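MdbA protein (Corynebacterium matruchotii ATCC 14266, PDB 6BO0) probably catalyses disulfide bond formation in exported proteins, as a thiol-disulfide oxidoreductase of the DsbA family with a thioredoxin fold. Local coordinates at residues 17-22 / 62-67; 28-33 / 108-113. All coordinates share one frame; numbering follows the deposited sequence.

Contact 1: residues 17-22 / 62-67; sequences TAFNNK and DMKKLI
Phe19 and Ile67 bring their CA atoms to 6.9 Å, and Thr17 faces Lys64 at a CA separation of 7.8 Å, where the loop leading into strand 20-24 runs past the last turns of helix 51-68. No hydrogen bond joins the two segments; 205 Å² of surface is buried between them, nearly all of it on four residues, Thr17, Phe19, Lys64 and Ile67. Phe19 fills the middle. Its first torsion places CG between its own backbone N and carbonyl carbon (chi1 54°), which carries the ring back beneath Thr17, whose CB lies 3.7 Å above the ring plane, nearer the rim than the centre. The helix meets Phe19 in two ways. Ile67 uses the CG2 branch, 3.6 Å from Phe19 CB and equally close to CG, so the methyl sits where the ring joins its stem and approaches the ring obliquely. Lys64 instead comes to the ring edge, near its plane, with CG 4.1 Å from Phe19 CE2. Its chain is extended as far as CE (chi1 -173°) and crosses both Phe19 and Thr17 at about a right angle; CE ends 4.0 Å from Thr17 CG2. The bend at chi4 turns NZ to Glu68, its salt-bridge partner, whose carboxylate also accepts a hydrogen bond from the backbone N of Ala18. Glu68 thereby ties the helix end to the loop by polar bonds beside the apolar contact. Leu30 of strand 27-31 touches both Phe19 and Ile67, continuing the packing into the sheet. The arrangement is that of a layered alpha/beta fold of the thioredoxin type: the C-terminal end of a helix packed on the sheet is covered at its margin by the residues entering an edge strand.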
# COMPACT_ATOMS: atom_id res chain seq x y z
N THR A 17 13.55 0.25 6.76
CA THR A 17 12.44 0.82 7.51
C THR A 17 12.69 0.64 9.00
O THR A 17 13.44 -0.26 9.42
CB THR A 17 11.11 0.15 7.13
OG1 THR A 17 11.21 -1.26 7.32
CG2 THR A 17 10.77 0.41 5.63
N ALA A 18 12.10 1.53 9.78
CA ALA A 18 12.13 1.45 11.26
C ALA A 18 10.72 1.71 11.76
O ALA A 18 10.47 2.64 12.52
CB ALA A 18 13.13 2.43 11.87
N PHE A 19 9.83 0.81 11.42
CA PHE A 19 8.47 0.85 11.91
C PHE A 19 7.84 -0.53 11.78
O PHE A 19 8.46 -1.47 11.24
CB PHE A 19 7.63 1.93 11.23
CG PHE A 19 7.62 1.87 9.72
CD1 PHE A 19 6.83 0.95 9.03
CD2 PHE A 19 8.43 2.71 8.99
CE1 PHE A 19 6.84 0.91 7.64
CE2 PHE A 19 8.43 2.68 7.60
CZ PHE A 19 7.64 1.77 6.93
N ASN A 20 6.66 -0.66 12.37
CA ASN A 20 5.91 -1.91 12.41
C ASN A 20 4.75 -1.87 11.44
O ASN A 20 4.27 -0.80 11.06
CB ASN A 20 5.36 -2.10 13.83
CG ASN A 20 6.45 -2.02 14.85
OD1 ASN A 20 7.49 -2.65 14.65
ND2 ASN A 20 6.28 -1.21 15.87
N ASN A 21 4.34 -3.07 11.03
CA ASN A 21 3.23 -3.23 10.12
C ASN A 21 2.26 -4.21 10.70
O ASN A 21 2.66 -5.31 11.09
CB ASN A 21 3.69 -3.77 8.74
CG ASN A 21 4.51 -5.06 8.83
OD1 ASN A 21 5.48 -5.13 9.59
ND2 ASN A 21 4.16 -6.06 8.04
N LYS A 22 0.99 -3.86 10.72
CA LYS A 22 -0.01 -4.86 11.03
C LYS A 22 -1.32 -4.52 10.34
O LYS A 22 -1.53 -3.40 9.91
CB LYS A 22 -0.18 -5.06 12.52
CG LYS A 22 -0.93 -3.95 13.18
CD LYS A 22 -1.29 -4.33 14.61
CE LYS A 22 -2.50 -3.55 15.12
NZ LYS A 22 -3.20 -4.24 16.24
N ASP A 62 8.95 11.67 2.84
CA ASP A 62 8.53 12.47 3.97
C ASP A 62 7.63 11.64 4.88
O ASP A 62 7.72 11.72 6.11
CB ASP A 62 7.85 13.75 3.52
CG ASP A 62 8.83 14.78 2.95
OD1 ASP A 62 10.07 14.70 3.17
OD2 ASP A 62 8.32 15.70 2.29
N MET A 63 6.75 10.85 4.27
CA MET A 63 5.86 9.97 5.04
C MET A 63 6.68 8.98 5.89
O MET A 63 6.37 8.74 7.07
CB MET A 63 4.91 9.26 4.09
CG MET A 63 4.06 8.22 4.76
SD MET A 63 2.73 7.58 3.75
CE MET A 63 3.60 6.51 2.64
N LYS A 64 7.66 8.34 5.26
CA LYS A 64 8.47 7.34 5.96
C LYS A 64 9.11 7.91 7.23
O LYS A 64 9.08 7.31 8.31
CB LYS A 64 9.53 6.81 5.04
CG LYS A 64 10.33 5.66 5.58
CD LYS A 64 11.30 5.19 4.51
CE LYS A 64 12.24 4.13 5.00
NZ LYS A 64 13.36 4.68 5.82
N LYS A 65 9.64 9.11 7.12
CA LYS A 65 10.27 9.74 8.26
C LYS A 65 9.27 10.07 9.36
O LYS A 65 9.55 9.84 10.55
CB LYS A 65 11.02 10.99 7.83
CG LYS A 65 11.71 11.67 9.02
CD LYS A 65 12.80 12.66 8.62
CE LYS A 65 13.32 13.45 9.82
NZ LYS A 65 13.83 12.58 10.91
N LEU A 66 8.12 10.62 8.98
CA LEU A 66 7.09 10.91 9.96
C LEU A 66 6.67 9.64 10.71
O LEU A 66 6.44 9.68 11.91
CB LEU A 66 5.89 11.59 9.31
CG LEU A 66 6.13 13.00 8.76
CD1 LEU A 66 4.91 13.43 8.00
CD2 LEU A 66 6.48 13.99 9.86
N ILE A 67 6.55 8.52 9.99
CA ILE A 67 6.18 7.26 10.66
C ILE A 67 7.30 6.84 11.63
O ILE A 67 7.09 6.54 12.81
CB ILE A 67 5.95 6.12 9.65
CG1 ILE A 67 4.77 6.43 8.71
CG2 ILE A 67 5.64 4.81 10.41
CD1 ILE A 67 4.72 5.54 7.49

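Contact 2: residues 28-33 / 108-113; sequences VQLVSD and VYWNFR
Val28 and Tyr109 reach for each other from opposite directions, the valine from strand 27-31 and the tyrosine from helix 106-118. Val28 CG1 lies over one face of the phenol ring, 4.2 Å from its centroid and 25° off the ring normal, a CH-pi contact displaced toward the hydroxyl end: its nearest ring atom is Tyr109 CZ, at 3.8 Å. That methyl is anti to the valine's backbone N (chi1 173°), while Tyr109 extends from the helix with CG likewise anti to its own N, and the long tyrosine and the short valine together bridge 9.8 Å between their CA atoms. Leu30, two residues farther along the strand and on the same face of it, divides its methyls between two aromatic rings. Leu30 CD2 approaches the phenol ring obliquely, 4.2 Å from Tyr109 CD2, the two side chains crossing at about a right angle. Leu30 CD1 arrives near the indole plane at its edge, 4.3 Å from Trp110 CZ3. The leucine thus occupies the angle between neighbouring helix residues. Indole NE1, on the five-membered ring, is hydrogen-bonded to Glu15, while the benzo edge is the part that meets Leu30. All four residues are buried, and Tyr109 also packs on Ala101 of helix 89-103 and Ile76 of strand 72-78. The axes of strand 28-31 and helix 108-113 approach to 11.7 Å with a signed crossing angle of -115°, a gap bridged by side chains from both. This is a buried helix-on-sheet contact; helix 106-118 lies among the helices between strands 72-78 and 181-184, consistent with the helical insertion of DsbA-like proteins in a thioredoxin fold.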
# COMPACT_ATOMS: atom_id res chain seq x y z
N VAL A 28 -3.82 -1.38 6.43
CA VAL A 28 -2.45 -1.74 6.74
C VAL A 28 -1.89 -0.59 7.56
O VAL A 28 -1.72 0.53 7.05
CB VAL A 28 -1.61 -2.01 5.47
CG1 VAL A 28 -0.16 -2.22 5.85
CG2 VAL A 28 -2.15 -3.20 4.68
N GLN A 29 -1.65 -0.86 8.85
CA GLN A 29 -1.22 0.17 9.79
C GLN A 29 0.29 0.15 9.88
O GLN A 29 0.89 -0.89 10.20
CB GLN A 29 -1.85 -0.12 11.16
CG GLN A 29 -1.45 0.83 12.29
CD GLN A 29 -1.66 0.21 13.68
OE1 GLN A 29 -0.74 -0.39 14.27
NE2 GLN A 29 -2.86 0.29 14.18
N LEU A 30 0.88 1.31 9.65
CA LEU A 30 2.31 1.52 9.78
C LEU A 30 2.53 2.51 10.91
O LEU A 30 2.07 3.65 10.87
CB LEU A 30 2.90 2.08 8.48
CG LEU A 30 2.52 1.30 7.21
CD1 LEU A 30 3.14 2.00 6.00
CD2 LEU A 30 3.00 -0.15 7.28
N VAL A 31 3.27 2.09 11.91
CA VAL A 31 3.45 2.90 13.13
C VAL A 31 4.71 2.41 13.79
O VAL A 31 5.05 1.23 13.72
CB VAL A 31 2.25 2.84 14.10
CG1 VAL A 31 2.18 1.52 14.85
CG2 VAL A 31 2.28 4.00 15.06
N SER A 32 5.44 3.32 14.42
CA SER A 32 6.61 2.91 15.13
C SER A 32 6.41 2.89 16.63
O SER A 32 5.45 3.45 17.17
CB SER A 32 7.78 3.74 14.75
OG SER A 32 7.77 4.91 15.51
N ASP A 33 7.33 2.22 17.30
CA ASP A 33 7.37 2.20 18.76
C ASP A 33 7.57 3.60 19.37
O ASP A 33 7.32 3.79 20.55
CB ASP A 33 8.49 1.28 19.25
CG ASP A 33 8.21 -0.20 19.03
OD1 ASP A 33 7.09 -0.59 18.63
OD2 ASP A 33 9.13 -1.01 19.29
N VAL A 108 9.83 -5.30 3.64
CA VAL A 108 9.43 -5.91 2.37
C VAL A 108 8.14 -5.27 1.88
O VAL A 108 8.00 -4.96 0.69
CB VAL A 108 9.33 -7.43 2.52
CG1 VAL A 108 8.82 -8.06 1.23
CG2 VAL A 108 10.67 -8.03 2.86
N TYR A 109 7.20 -5.03 2.79
CA TYR A 109 5.95 -4.36 2.42
C TYR A 109 6.22 -3.00 1.79
O TYR A 109 5.68 -2.67 0.73
CB TYR A 109 5.03 -4.22 3.64
CG TYR A 109 3.81 -3.40 3.28
CD1 TYR A 109 2.80 -3.91 2.49
CD2 TYR A 109 3.71 -2.08 3.66
CE1 TYR A 109 1.70 -3.14 2.11
CE2 TYR A 109 2.63 -1.29 3.28
CZ TYR A 109 1.63 -1.83 2.51
OH TYR A 109 0.58 -1.03 2.15
N TRP A 110 7.02 -2.18 2.47
CA TRP A 110 7.29 -0.84 2.00
C TRP A 110 7.91 -0.84 0.61
O TRP A 110 7.49 -0.10 -0.29
CB TRP A 110 8.23 -0.15 3.00
CG TRP A 110 8.57 1.23 2.62
CD1 TRP A 110 9.66 1.65 1.90
CD2 TRP A 110 7.80 2.40 2.86
NE1 TRP A 110 9.63 3.01 1.71
CE2 TRP A 110 8.49 3.49 2.29
CE3 TRP A 110 6.61 2.64 3.52
CZ2 TRP A 110 8.01 4.78 2.36
CZ3 TRP A 110 6.14 3.93 3.59
CH2 TRP A 110 6.84 4.97 3.02
N ASN A 111 8.92 -1.68 0.43
CA ASN A 111 9.59 -1.75 -0.86
C ASN A 111 8.68 -2.32 -1.97
O ASN A 111 8.72 -1.85 -3.11
CB ASN A 111 10.90 -2.52 -0.77
CG ASN A 111 11.98 -1.73 -0.08
OD1 ASN A 111 12.24 -0.60 -0.45
ND2 ASN A 111 12.59 -2.31 0.95
N PHE A 112 7.84 -3.29 -1.62
CA PHE A 112 6.91 -3.86 -2.59
C PHE A 112 5.85 -2.83 -3.00
O PHE A 112 5.53 -2.71 -4.19
CB PHE A 112 6.28 -5.12 -2.02
CG PHE A 112 5.57 -5.97 -3.03
CD1 PHE A 112 6.26 -6.88 -3.79
CD2 PHE A 112 4.20 -5.89 -3.20
CE1 PHE A 112 5.62 -7.69 -4.71
CE2 PHE A 112 3.54 -6.73 -4.09
CZ PHE A 112 4.27 -7.61 -4.85
N ARG A 113 5.34 -2.09 -2.03
CA ARG A 113 4.37 -1.03 -2.35
C ARG A 113 5.00 0.02 -3.26
O ARG A 113 4.38 0.46 -4.23
CB ARG A 113 3.82 -0.40 -1.07
CG ARG A 113 2.95 0.81 -1.30
CD ARG A 113 2.33 1.35 -0.04
NE ARG A 113 1.60 2.59 -0.30
CZ ARG A 113 2.14 3.81 -0.32
NH1 ARG A 113 3.41 3.99 -0.04
NH2 ARG A 113 1.39 4.84 -0.66

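Overall arrangement
The centres of contacts 1 and 2 lie about 6 Å apart, on the same side of the chain's centre. Along the chain their segments alternate: 17-22, 28-33, 62-67, 108-113. The first two belong to neighbouring antiparallel strands of one mixed sheet, 20-24 and 27-31, joined by backbone hydrogen bonds including Lys22 O to Gln29 N and Asn20 N to Val31 O. The two helices meet as well, Met63 CE lying 3.6 Å from Trp110 CH2. Both helices, 51-68 and 106-118, thus pack against this margin of the sheet and touch each other there, probably where the thioredoxin-like part meets the helical insertion of DsbA-family oxidoreductases.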